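Local coordinates for HMG-CoA Lyase (Bacillus subtilis subsp. subtilis, PDB 1YDO), which belongs to the HMGL-like family of proteins and folds as a parallel eight-stranded TIM barrel surrounded by helices, at residues I171-L176 / Q203-F208; E97-M102 / T137-L142; K6-E11 / I227-G232; L162-F167 / A197-N202. One frame throughout, in Å; residues are numbered along the deposited sequence.

Interaction 1. Residues I171-L176 / Q203-F208; sequences ISELSL and QIALHF
Leu176 lies over the side chains of two residues on the neighbouring strand, its CB against Leu206 CD2 (3.8 Å) and its CD1 against Ile204 CG2 (3.9 Å). The two strands are consecutive parallel strands of the TIM barrel, joined by helix 185-196 in a beta-alpha-beta unit, and their short segments run at 31° to each other. Leu176 shares its face of the sheet with Leu174, Ile204 and Leu206, and its CG stands anti to the carbonyl carbon (chi1 -46°); on this face Leu174 meets helix 156-169 and Leu206 meets helix 215-225. Ser175 and Ala205 pair on the other face, CB to CB at 4.0 Å, and there Ser175 OG is hydrogen-bonded to Asp231. Glu173 OE1, salt-bridged to Lys10, lies 3.8 Å from Ala205 CB. Four backbone bonds tie the pair together: Leu174 N to Gln203 O, Ala205 N to Leu174 O, Leu176 N to Ala205 O and His207 N to Leu176 O. At the start of the strands the extended Gln203 side chain passes the carbonyl of Ser172, and one water donates to both Ile171 O (2.9 Å) and Gln203 OE1 (2.7 Å).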
loop_
_atom_site.group_PDB
_atom_site.type_symbol
_atom_site.label_atom_id
_atom_site.label_comp_id
_atom_site.label_asym_id
_atom_site.label_seq_id
_atom_site.Cartn_x
_atom_site.Cartn_y
_atom_site.Cartn_z
ATOM N N ILE A 171 28.024 -15.378 5.248
ATOM C CA ILE A 171 27.113 -14.316 5.660
ATOM C C ILE A 171 26.031 -14.903 6.549
ATOM O O ILE A 171 25.799 -16.105 6.540
ATOM C CB ILE A 171 26.446 -13.664 4.450
ATOM C CG1 ILE A 171 25.725 -14.737 3.631
ATOM C CG2 ILE A 171 27.487 -12.922 3.614
ATOM C CD1 ILE A 171 24.864 -14.174 2.510
ATOM N N SER A 172 25.355 -14.059 7.309
ATOM C CA SER A 172 24.323 -14.565 8.197
ATOM C C SER A 172 22.901 -14.357 7.679
ATOM O O SER A 172 21.984 -15.105 8.035
ATOM C CB SER A 172 24.478 -13.914 9.569
ATOM O OG SER A 172 25.808 -14.070 10.039
ATOM N N GLU A 173 22.727 -13.348 6.828
ATOM C CA GLU A 173 21.421 -13.023 6.275
ATOM C C GLU A 173 21.540 -12.395 4.893
ATOM O O GLU A 173 22.335 -11.493 4.682
ATOM C CB GLU A 173 20.718 -12.050 7.203
ATOM C CG GLU A 173 19.252 -11.928 6.956
ATOM C CD GLU A 173 18.548 -11.281 8.127
ATOM O OE1 GLU A 173 18.533 -10.038 8.192
ATOM O OE2 GLU A 173 18.031 -12.017 8.996
ATOM N N LEU A 174 20.740 -12.871 3.955
ATOM C CA LEU A 174 20.786 -12.328 2.619
ATOM C C LEU A 174 19.512 -11.515 2.392
ATOM O O LEU A 174 18.422 -12.066 2.272
ATOM C CB LEU A 174 20.883 -13.460 1.613
ATOM C CG LEU A 174 21.525 -13.169 0.269
ATOM C CD1 LEU A 174 21.323 -14.376 -0.627
ATOM C CD2 LEU A 174 20.902 -11.947 -0.374
ATOM N N SER A 175 19.646 -10.196 2.327
ATOM C CA SER A 175 18.479 -9.345 2.146
ATOM C C SER A 175 18.238 -9.067 0.682
ATOM O O SER A 175 19.005 -8.352 0.046
ATOM C CB SER A 175 18.662 -8.037 2.923
ATOM O OG SER A 175 17.573 -7.169 2.741
ATOM N N LEU A 176 17.162 -9.645 0.155
ATOM C CA LEU A 176 16.774 -9.474 -1.255
ATOM C C LEU A 176 15.954 -8.208 -1.406
ATOM O O LEU A 176 15.018 -7.990 -0.654
ATOM C CB LEU A 176 15.925 -10.660 -1.709
ATOM C CG LEU A 176 16.484 -12.018 -1.297
ATOM C CD1 LEU A 176 15.474 -13.081 -1.636
ATOM C CD2 LEU A 176 17.806 -12.265 -1.990
ATOM N N GLN A 203 17.239 -17.138 7.246
ATOM C CA GLN A 203 18.367 -16.328 6.834
ATOM C C GLN A 203 18.085 -15.482 5.593
ATOM O O GLN A 203 19.005 -15.067 4.888
ATOM C CB GLN A 203 19.591 -17.220 6.616
ATOM C CG GLN A 203 20.152 -17.792 7.897
ATOM C CD GLN A 203 21.247 -18.807 7.656
ATOM O OE1 GLN A 203 22.246 -18.525 6.985
ATOM N NE2 GLN A 203 21.065 -20.003 8.204
ATOM N N ILE A 204 16.814 -15.213 5.335
ATOM C CA ILE A 204 16.450 -14.403 4.189
ATOM C C ILE A 204 15.538 -13.244 4.573
ATOM O O ILE A 204 14.486 -13.441 5.182
ATOM C CB ILE A 204 15.772 -15.258 3.111
ATOM C CG1 ILE A 204 16.805 -16.171 2.466
ATOM C CG2 ILE A 204 15.136 -14.374 2.070
ATOM C CD1 ILE A 204 16.212 -17.206 1.534
ATOM N N ALA A 205 15.955 -12.030 4.221
ATOM C CA ALA A 205 15.182 -10.836 4.521
ATOM C C ALA A 205 14.698 -10.189 3.233
ATOM O O ALA A 205 15.239 -10.443 2.153
ATOM C CB ALA A 205 16.023 -9.868 5.297
ATOM N N LEU A 206 13.677 -9.348 3.360
ATOM C CA LEU A 206 13.132 -8.669 2.208
ATOM C C LEU A 206 13.116 -7.153 2.345
ATOM O O LEU A 206 12.699 -6.612 3.362
ATOM C CB LEU A 206 11.729 -9.183 1.909
ATOM C CG LEU A 206 11.708 -10.563 1.279
ATOM C CD1 LEU A 206 10.267 -10.966 1.042
ATOM C CD2 LEU A 206 12.482 -10.575 -0.026
ATOM N N HIS A 207 13.591 -6.477 1.305
ATOM C CA HIS A 207 13.628 -5.037 1.281
ATOM C C HIS A 207 12.759 -4.590 0.105
ATOM O O HIS A 207 13.230 -4.544 -1.023
ATOM C CB HIS A 207 15.064 -4.564 1.085
ATOM C CG HIS A 207 15.260 -3.091 1.344
ATOM N ND1 HIS A 207 16.488 -2.477 1.245
ATOM C CD2 HIS A 207 14.383 -2.122 1.709
ATOM C CE1 HIS A 207 16.364 -1.187 1.539
ATOM N NE2 HIS A 207 15.101 -0.946 1.823
ATOM N N PHE A 208 11.491 -4.291 0.363
ATOM C CA PHE A 208 10.597 -3.847 -0.692
ATOM C C PHE A 208 10.511 -2.324 -0.813
ATOM O O PHE A 208 10.627 -1.592 0.177
ATOM C CB PHE A 208 9.193 -4.394 -0.456
ATOM C CG PHE A 208 9.077 -5.867 -0.675
ATOM C CD1 PHE A 208 9.374 -6.427 -1.918
ATOM C CD2 PHE A 208 8.683 -6.703 0.365
ATOM C CE1 PHE A 208 9.284 -7.801 -2.123
ATOM C CE2 PHE A 208 8.588 -8.074 0.179
ATOM C CZ PHE A 208 8.889 -8.629 -1.071
HETATM O O HOH W 1 24.793 -18.803 6.017
#

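Interaction 2. Residues E97-M102 / T137-L142; sequences EACVFM and TTRAYL
The Tyr141 ring meets strand 97-102 at its edge, with Cys99 CB 4.1 Å from its CD2 and Val100 O also near the ring plane. Its face is not what this strand touches; the ring of His207 meets it at an inclination of about 50°. Phe101 turns its own ring away from the partner strand and has Cys99 O at the ring edge, in plane, leaving its CB to pack on Tyr141 CB at 3.7 Å. The side chains of Glu97 and Thr137 cross at about a right angle, and a third flat group, the Glu97 carboxylate, accepts a hydrogen bond from Thr137 OG1 (2.9 Å from Glu97 OE1). That hydroxyl arrives on the anti side, 23° out of the carboxylate plane. Glu97 CG is anti to the backbone N (chi1 172°) and the chain is extended beyond it; OE2 lies 3.3 Å from Arg139 CB and is hydrogen-bonded to Tyr44 OH. The strands, parallel neighbours in the TIM barrel, are joined by backbone bonds running from Ala98 N to Thr137 O through to Met102 N to Tyr141 O; that from Val100 N to Arg139 O is weak. On the face next to helix 117-133, Val100 CG2 rests 3.9 Å from Ala140 CB. Glu97 OE2 and Arg139 NE stay 4.7 Å apart. The Glu97 carboxylate therefore meets the aliphatic part of Arg139, with OE2 held by Tyr44, while the guanidinium makes its salt bridge with Asp231 across the barrel.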
loop_
_atom_site.group_PDB
_atom_site.type_symbol
_atom_site.label_atom_id
_atom_site.label_comp_id
_atom_site.label_asym_id
_atom_site.label_seq_id
_atom_site.Cartn_x
_atom_site.Cartn_y
_atom_site.Cartn_z
ATOM N N GLU A 97 27.151 -4.776 13.218
ATOM C CA GLU A 97 27.020 -5.570 12.005
ATOM C C GLU A 97 27.328 -4.790 10.736
ATOM O O GLU A 97 26.910 -3.650 10.564
ATOM C CB GLU A 97 25.608 -6.189 11.922
ATOM C CG GLU A 97 25.294 -6.877 10.585
ATOM C CD GLU A 97 24.141 -7.871 10.660
ATOM O OE1 GLU A 97 24.324 -8.959 11.259
ATOM O OE2 GLU A 97 23.057 -7.570 10.111
ATOM N N ALA A 98 28.074 -5.430 9.851
ATOM C CA ALA A 98 28.443 -4.820 8.597
ATOM C C ALA A 98 27.579 -5.402 7.500
ATOM O O ALA A 98 27.359 -6.604 7.458
ATOM C CB ALA A 98 29.903 -5.094 8.311
ATOM N N CYS A 99 27.085 -4.563 6.603
ATOM C CA CYS A 99 26.248 -5.069 5.525
ATOM C C CYS A 99 26.901 -4.859 4.183
ATOM O O CYS A 99 26.987 -3.730 3.709
ATOM C CB CYS A 99 24.908 -4.343 5.515
ATOM S SG CYS A 99 24.127 -4.127 7.128
ATOM N N VAL A 100 27.368 -5.923 3.561
ATOM C CA VAL A 100 27.957 -5.747 2.251
ATOM C C VAL A 100 26.822 -5.642 1.232
ATOM O O VAL A 100 25.655 -5.839 1.580
ATOM C CB VAL A 100 28.852 -6.919 1.885
ATOM C CG1 VAL A 100 30.078 -6.909 2.780
ATOM C CG2 VAL A 100 28.075 -8.227 2.020
ATOM N N PHE A 101 27.149 -5.337 -0.018
ATOM C CA PHE A 101 26.119 -5.213 -1.030
ATOM C C PHE A 101 26.640 -5.363 -2.436
ATOM O O PHE A 101 27.828 -5.190 -2.703
ATOM C CB PHE A 101 25.420 -3.859 -0.934
ATOM C CG PHE A 101 26.349 -2.691 -1.028
ATOM C CD1 PHE A 101 27.076 -2.280 0.086
ATOM C CD2 PHE A 101 26.534 -2.021 -2.232
ATOM C CE1 PHE A 101 27.982 -1.218 0.004
ATOM C CE2 PHE A 101 27.440 -0.955 -2.329
ATOM C CZ PHE A 101 28.164 -0.556 -1.210
HETATM N N MSE A 102 25.722 -5.690 -3.339
HETATM C CA MSE A 102 26.028 -5.844 -4.752
HETATM C C MSE A 102 24.727 -6.046 -5.495
HETATM O O MSE A 102 23.684 -6.263 -4.890
HETATM C CB MSE A 102 26.947 -7.043 -4.980
HETATM C CG MSE A 102 26.285 -8.384 -4.777
HETATM SE SE MSE A 102 27.467 -9.830 -5.275
HETATM C CE MSE A 102 27.265 -9.713 -7.213
ATOM N N THR A 137 29.061 -9.396 13.027
ATOM C CA THR A 137 28.080 -10.149 12.255
ATOM C C THR A 137 27.914 -9.509 10.888
ATOM O O THR A 137 27.895 -8.290 10.771
ATOM C CB THR A 137 26.748 -10.160 12.969
ATOM O OG1 THR A 137 26.371 -8.813 13.272
ATOM C CG2 THR A 137 26.868 -10.947 14.264
ATOM N N THR A 138 27.793 -10.329 9.854
ATOM C CA THR A 138 27.657 -9.791 8.514
ATOM C C THR A 138 26.301 -10.059 7.904
ATOM O O THR A 138 25.629 -11.033 8.242
ATOM C CB THR A 138 28.704 -10.376 7.564
ATOM O OG1 THR A 138 28.491 -11.791 7.436
ATOM C CG2 THR A 138 30.110 -10.090 8.084
ATOM N N ARG A 139 25.929 -9.191 6.970
ATOM C CA ARG A 139 24.665 -9.282 6.266
ATOM C C ARG A 139 24.889 -8.803 4.843
ATOM O O ARG A 139 25.600 -7.823 4.631
ATOM C CB ARG A 139 23.644 -8.389 6.948
ATOM C CG ARG A 139 22.270 -8.482 6.370
ATOM C CD ARG A 139 21.485 -7.261 6.751
ATOM N NE ARG A 139 20.063 -7.456 6.539
ATOM C CZ ARG A 139 19.176 -6.476 6.515
ATOM N NH1 ARG A 139 19.581 -5.223 6.681
ATOM N NH2 ARG A 139 17.893 -6.764 6.345
ATOM N N ALA A 140 24.277 -9.485 3.877
ATOM C CA ALA A 140 24.422 -9.125 2.471
ATOM C C ALA A 140 23.147 -8.492 1.913
ATOM O O ALA A 140 22.030 -8.889 2.250
ATOM C CB ALA A 140 24.806 -10.358 1.648
ATOM N N TYR A 141 23.340 -7.509 1.042
ATOM C CA TYR A 141 22.256 -6.783 0.416
ATOM C C TYR A 141 22.270 -7.042 -1.075
ATOM O O TYR A 141 22.954 -6.339 -1.813
ATOM C CB TYR A 141 22.451 -5.292 0.648
ATOM C CG TYR A 141 21.450 -4.669 1.575
ATOM C CD1 TYR A 141 20.098 -4.678 1.259
ATOM C CD2 TYR A 141 21.854 -4.060 2.768
ATOM C CE1 TYR A 141 19.173 -4.103 2.095
ATOM C CE2 TYR A 141 20.931 -3.474 3.619
ATOM C CZ TYR A 141 19.594 -3.503 3.272
ATOM O OH TYR A 141 18.655 -2.934 4.087
ATOM N N LEU A 142 21.535 -8.043 -1.530
ATOM C CA LEU A 142 21.502 -8.328 -2.958
ATOM C C LEU A 142 20.395 -7.463 -3.569
ATOM O O LEU A 142 19.231 -7.589 -3.207
ATOM C CB LEU A 142 21.201 -9.805 -3.169
ATOM C CG LEU A 142 21.853 -10.450 -4.385
ATOM C CD1 LEU A 142 21.316 -11.863 -4.536
ATOM C CD2 LEU A 142 21.569 -9.641 -5.631
#

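Interaction 3. Residues K6-E11 / I227-G232; sequences KVTIKE and ITVFDG
Lys10 CB lies 3.3 Å from Asp231 OD2, and the following CG and CD remain within about 4 Å of the same oxygen as the two side chains cross. CG is anti to the carbonyl carbon (chi1 -55°), and the chain is extended beyond it, so that CE arrives beside Val229 CG1 at 3.9 Å. NZ ends 5.9 Å from Asp231 OD2 and instead forms a salt bridge with Glu173, with Tyr44 as a cation-pi partner. Strands 8-11 and 229-232 are the first and last of the eight TIM-barrel strands, and their parallel pairing closes the barrel. Phe230 N bonds to Thr8 O, Lys10 N to Phe230 O and Gly232 N to Lys10 O; the bond from Thr8 N to Thr228 O is weak. On the face turned to helix 215-225, Val7 CG1 touches the edge of the Phe230 ring, in its plane, 3.7 Å from CD2. Glu11 bends at chi2 (64°), and its carboxylate passes Gly232 O on the way to Ala234 N, Gly13 N and Thr252. The Asp231 carboxylate thus meets the methylene part of Lys10 and not its ammonium, and two separate salt bridges, Lys10 with Glu173 and Asp231 with Arg139, link this strand pair to other parts of the barrel interior.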
loop_
_atom_site.group_PDB
_atom_site.type_symbol
_atom_site.label_atom_id
_atom_site.label_comp_id
_atom_site.label_asym_id
_atom_site.label_seq_id
_atom_site.Cartn_x
_atom_site.Cartn_y
_atom_site.Cartn_z
ATOM N N LYS A 6 5.897 -14.064 15.292
ATOM C CA LYS A 6 6.782 -12.929 15.477
ATOM C C LYS A 6 7.604 -12.681 14.214
ATOM O O LYS A 6 8.040 -13.617 13.539
ATOM C CB LYS A 6 7.694 -13.184 16.686
ATOM C CG LYS A 6 8.155 -11.929 17.412
ATOM C CD LYS A 6 9.234 -11.199 16.630
ATOM C CE LYS A 6 9.721 -9.949 17.358
ATOM N NZ LYS A 6 10.926 -9.338 16.715
ATOM N N VAL A 7 7.792 -11.405 13.892
ATOM C CA VAL A 7 8.554 -11.020 12.722
ATOM C C VAL A 7 9.454 -9.855 13.022
ATOM O O VAL A 7 8.988 -8.819 13.473
ATOM C CB VAL A 7 7.634 -10.637 11.579
ATOM C CG1 VAL A 7 8.407 -9.855 10.537
ATOM C CG2 VAL A 7 7.050 -11.893 10.958
ATOM N N THR A 8 10.745 -10.031 12.757
ATOM C CA THR A 8 11.722 -8.984 13.002
ATOM C C THR A 8 11.868 -8.019 11.830
ATOM O O THR A 8 12.183 -8.421 10.713
ATOM C CB THR A 8 13.091 -9.588 13.328
ATOM O OG1 THR A 8 13.180 -10.893 12.752
ATOM C CG2 THR A 8 13.275 -9.695 14.836
ATOM N N ILE A 9 11.630 -6.736 12.106
ATOM C CA ILE A 9 11.743 -5.694 11.099
ATOM C C ILE A 9 12.997 -4.862 11.347
ATOM O O ILE A 9 13.274 -4.460 12.476
ATOM C CB ILE A 9 10.550 -4.728 11.117
ATOM C CG1 ILE A 9 10.613 -3.873 12.353
ATOM C CG2 ILE A 9 9.229 -5.482 11.083
ATOM C CD1 ILE A 9 9.885 -2.597 12.178
ATOM N N LYS A 10 13.739 -4.579 10.279
ATOM C CA LYS A 10 14.967 -3.799 10.381
ATOM C C LYS A 10 14.840 -2.385 9.808
ATOM O O LYS A 10 14.428 -2.202 8.672
ATOM C CB LYS A 10 16.092 -4.566 9.686
ATOM C CG LYS A 10 16.244 -5.979 10.241
ATOM C CD LYS A 10 17.566 -6.616 9.857
ATOM C CE LYS A 10 17.767 -7.926 10.594
ATOM N NZ LYS A 10 19.068 -8.545 10.229
ATOM N N GLU A 11 15.195 -1.391 10.613
ATOM C CA GLU A 11 15.134 0.001 10.194
ATOM C C GLU A 11 16.368 0.383 9.380
ATOM O O GLU A 11 17.490 0.123 9.808
ATOM C CB GLU A 11 15.054 0.909 11.421
ATOM C CG GLU A 11 15.080 2.384 11.081
ATOM C CD GLU A 11 13.871 2.814 10.262
ATOM O OE1 GLU A 11 14.025 3.714 9.409
ATOM O OE2 GLU A 11 12.765 2.265 10.475
ATOM N N ILE A 227 9.150 -15.990 5.211
ATOM C CA ILE A 227 10.103 -14.933 5.542
ATOM C C ILE A 227 9.595 -14.225 6.798
ATOM O O ILE A 227 8.396 -14.013 6.944
ATOM C CB ILE A 227 10.224 -13.895 4.385
ATOM C CG1 ILE A 227 11.106 -14.434 3.262
ATOM C CG2 ILE A 227 10.828 -12.620 4.895
ATOM C CD1 ILE A 227 10.490 -15.521 2.479
ATOM N N THR A 228 10.496 -13.860 7.700
ATOM C CA THR A 228 10.082 -13.193 8.925
ATOM C C THR A 228 10.955 -11.975 9.206
ATOM O O THR A 228 10.924 -11.404 10.297
ATOM C CB THR A 228 10.155 -14.165 10.136
ATOM O OG1 THR A 228 11.504 -14.648 10.298
ATOM C CG2 THR A 228 9.220 -15.367 9.920
ATOM N N VAL A 229 11.726 -11.581 8.206
ATOM C CA VAL A 229 12.602 -10.433 8.327
ATOM C C VAL A 229 12.276 -9.411 7.249
ATOM O O VAL A 229 12.339 -9.699 6.052
ATOM C CB VAL A 229 14.075 -10.857 8.177
ATOM C CG1 VAL A 229 14.997 -9.689 8.466
ATOM C CG2 VAL A 229 14.363 -12.013 9.098
ATOM N N PHE A 230 11.929 -8.205 7.666
ATOM C CA PHE A 230 11.603 -7.188 6.687
ATOM C C PHE A 230 12.262 -5.871 6.992
ATOM O O PHE A 230 12.304 -5.429 8.135
ATOM C CB PHE A 230 10.097 -7.029 6.614
ATOM C CG PHE A 230 9.403 -8.237 6.061
ATOM C CD1 PHE A 230 9.291 -8.425 4.686
ATOM C CD2 PHE A 230 8.878 -9.199 6.914
ATOM C CE1 PHE A 230 8.657 -9.560 4.161
ATOM C CE2 PHE A 230 8.245 -10.334 6.408
ATOM C CZ PHE A 230 8.132 -10.514 5.025
ATOM N N ASP A 231 12.796 -5.248 5.951
ATOM C CA ASP A 231 13.469 -3.970 6.085
ATOM C C ASP A 231 12.477 -2.860 5.872
ATOM O O ASP A 231 11.586 -2.977 5.033
ATOM C CB ASP A 231 14.576 -3.864 5.049
ATOM C CG ASP A 231 15.745 -4.768 5.363
ATOM O OD1 ASP A 231 16.645 -4.886 4.506
ATOM O OD2 ASP A 231 15.763 -5.346 6.470
ATOM N N GLY A 232 12.641 -1.780 6.626
ATOM C CA GLY A 232 11.741 -0.648 6.502
ATOM C C GLY A 232 12.432 0.686 6.714
ATOM O O GLY A 232 13.562 0.736 7.180
#

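Interaction 4. Residues L162-F167 / A197-N202; sequences LSEALF and ARFPAN
Phe199 buries the most surface here, meeting both Glu164 and Phe167 of the helix. Its ring and that of Phe167 are near parallel, with planes 24° apart, but they are slid past each other and barely overlap, the centroids being 5.3 Å apart. The touch is between Phe167 CD2 and Phe199 CD1, at 3.4 Å. Glu164 approaches differently: its CG comes to the edge of the Phe199 ring, 3.5 Å from CZ, and its carboxylate is turned nearly perpendicular to that ring (88°). Phe199 CG is anti to its carbonyl carbon (chi1 -44°), and Phe199 CZ reaches Ser163 CB at 3.7 Å. Glu164 OE1 lies against CD and CG of Arg198, near the guanidinium plane, the two side chains crossing at about a right angle, while Arg198 NE remains 4.4 Å away. The opposite charges form no salt bridge, and both residues are exposed. Arg198 CB in turn covers part of one face of Phe199, toward the rim. The contact joins the outer helix 156-169 of the barrel to the loop between helix 185-196 and strand 204-207; Ser163 also touches Leu195 of that helix, and both Ser163 and Phe167 pack on Leu174 of strand 174-177.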
loop_
_atom_site.group_PDB
_atom_site.type_symbol
_atom_site.label_atom_id
_atom_site.label_comp_id
_atom_site.label_asym_id
_atom_site.label_seq_id
_atom_site.Cartn_x
_atom_site.Cartn_y
_atom_site.Cartn_z
ATOM N N LEU A 162 24.224 -16.340 -7.296
ATOM C CA LEU A 162 24.834 -15.382 -6.373
ATOM C C LEU A 162 24.504 -15.720 -4.929
ATOM O O LEU A 162 25.392 -15.801 -4.082
ATOM C CB LEU A 162 24.351 -13.965 -6.690
ATOM C CG LEU A 162 24.735 -13.407 -8.066
ATOM C CD1 LEU A 162 24.105 -12.024 -8.231
ATOM C CD2 LEU A 162 26.265 -13.334 -8.197
ATOM N N SER A 163 23.222 -15.921 -4.653
ATOM C CA SER A 163 22.792 -16.258 -3.309
ATOM C C SER A 163 23.594 -17.433 -2.739
ATOM O O SER A 163 23.967 -17.418 -1.572
ATOM C CB SER A 163 21.302 -16.582 -3.319
ATOM O OG SER A 163 20.561 -15.487 -3.837
ATOM N N GLU A 164 23.862 -18.448 -3.558
ATOM C CA GLU A 164 24.629 -19.597 -3.083
ATOM C C GLU A 164 26.037 -19.146 -2.716
ATOM O O GLU A 164 26.577 -19.531 -1.675
ATOM C CB GLU A 164 24.681 -20.718 -4.139
ATOM C CG GLU A 164 23.392 -21.568 -4.207
ATOM C CD GLU A 164 23.629 -23.083 -4.395
ATOM O OE1 GLU A 164 22.638 -23.858 -4.314
ATOM O OE2 GLU A 164 24.790 -23.501 -4.620
ATOM N N ALA A 165 26.632 -18.325 -3.569
ATOM C CA ALA A 165 27.961 -17.829 -3.281
ATOM C C ALA A 165 27.906 -17.033 -1.979
ATOM O O ALA A 165 28.631 -17.330 -1.038
ATOM C CB ALA A 165 28.452 -16.944 -4.417
ATOM N N LEU A 166 27.032 -16.035 -1.919
ATOM C CA LEU A 166 26.936 -15.219 -0.729
ATOM C C LEU A 166 26.863 -16.059 0.527
ATOM O O LEU A 166 27.606 -15.833 1.485
ATOM C CB LEU A 166 25.730 -14.283 -0.791
ATOM C CG LEU A 166 25.936 -12.940 -1.485
ATOM C CD1 LEU A 166 27.280 -12.360 -1.070
ATOM C CD2 LEU A 166 25.880 -13.109 -2.983
ATOM N N PHE A 167 25.983 -17.045 0.539
ATOM C CA PHE A 167 25.861 -17.865 1.728
ATOM C C PHE A 167 27.104 -18.688 1.975
ATOM O O PHE A 167 27.483 -18.927 3.123
ATOM C CB PHE A 167 24.631 -18.757 1.628
ATOM C CG PHE A 167 23.381 -18.091 2.100
ATOM C CD1 PHE A 167 23.269 -17.673 3.424
ATOM C CD2 PHE A 167 22.317 -17.871 1.232
ATOM C CE1 PHE A 167 22.117 -17.047 3.879
ATOM C CE2 PHE A 167 21.155 -17.243 1.678
ATOM C CZ PHE A 167 21.055 -16.831 3.006
ATOM N N ALA A 197 13.547 -22.952 -1.390
ATOM C CA ALA A 197 13.782 -24.363 -1.611
ATOM C C ALA A 197 15.275 -24.677 -1.692
ATOM O O ALA A 197 15.667 -25.696 -2.257
ATOM C CB ALA A 197 13.076 -24.809 -2.882
ATOM N N ARG A 198 16.110 -23.821 -1.114
ATOM C CA ARG A 198 17.551 -24.055 -1.167
ATOM C C ARG A 198 18.289 -23.421 -0.001
ATOM O O ARG A 198 19.357 -23.878 0.397
ATOM C CB ARG A 198 18.119 -23.505 -2.477
ATOM C CG ARG A 198 19.381 -24.210 -2.947
ATOM C CD ARG A 198 19.598 -23.987 -4.433
ATOM N NE ARG A 198 18.320 -23.983 -5.151
ATOM C CZ ARG A 198 18.205 -24.002 -6.474
ATOM N NH1 ARG A 198 19.296 -24.034 -7.236
ATOM N NH2 ARG A 198 17.001 -23.969 -7.033
ATOM N N PHE A 199 17.714 -22.363 0.546
ATOM C CA PHE A 199 18.330 -21.667 1.653
ATOM C C PHE A 199 17.297 -21.580 2.748
ATOM O O PHE A 199 16.107 -21.550 2.476
ATOM C CB PHE A 199 18.723 -20.266 1.210
ATOM C CG PHE A 199 19.379 -20.223 -0.140
ATOM C CD1 PHE A 199 20.746 -20.448 -0.276
ATOM C CD2 PHE A 199 18.625 -19.974 -1.281
ATOM C CE1 PHE A 199 21.354 -20.426 -1.533
ATOM C CE2 PHE A 199 19.219 -19.950 -2.539
ATOM C CZ PHE A 199 20.590 -20.176 -2.664
ATOM N N PRO A 200 17.738 -21.543 4.008
ATOM C CA PRO A 200 16.825 -21.452 5.155
ATOM C C PRO A 200 16.076 -20.119 5.196
ATOM O O PRO A 200 16.686 -19.053 5.124
ATOM C CB PRO A 200 17.757 -21.636 6.349
ATOM C CG PRO A 200 19.048 -21.079 5.852
ATOM C CD PRO A 200 19.138 -21.608 4.452
ATOM N N ALA A 201 14.753 -20.180 5.309
ATOM C CA ALA A 201 13.934 -18.973 5.341
ATOM C C ALA A 201 14.352 -17.988 6.432
ATOM O O ALA A 201 14.198 -16.779 6.278
ATOM C CB ALA A 201 12.476 -19.345 5.511
ATOM N N ASN A 202 14.887 -18.505 7.532
ATOM C CA ASN A 202 15.315 -17.648 8.627
ATOM C C ASN A 202 16.473 -16.741 8.248
ATOM O O ASN A 202 16.681 -15.693 8.858
ATOM C CB ASN A 202 15.716 -18.486 9.836
ATOM C CG ASN A 202 14.578 -19.330 10.359
ATOM O OD1 ASN A 202 14.588 -19.749 11.519
ATOM N ND2 ASN A 202 13.589 -19.596 9.505
#

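Interactions 1, 2 and 3 are strand pairs of one eight-stranded parallel barrel, and interaction 4 lies in its outer layer, where helix 156-169 meets a loop. Along the chain interaction 3 encloses the others; interaction 2 closes before interactions 1 and 4 open, and those two interleave. The centre of interaction 1 is about 9 Å from those of 2, 3 and 4. Strands 174-177 and 137-143 are neighbours, as are 204-207 and 229-232, so interaction 1 connects 2 and 3, whose centres are about 15 Å apart. Polar side chains of all three strand pairs meet inside the barrel, whereas Leu174 packs outward on interaction 4.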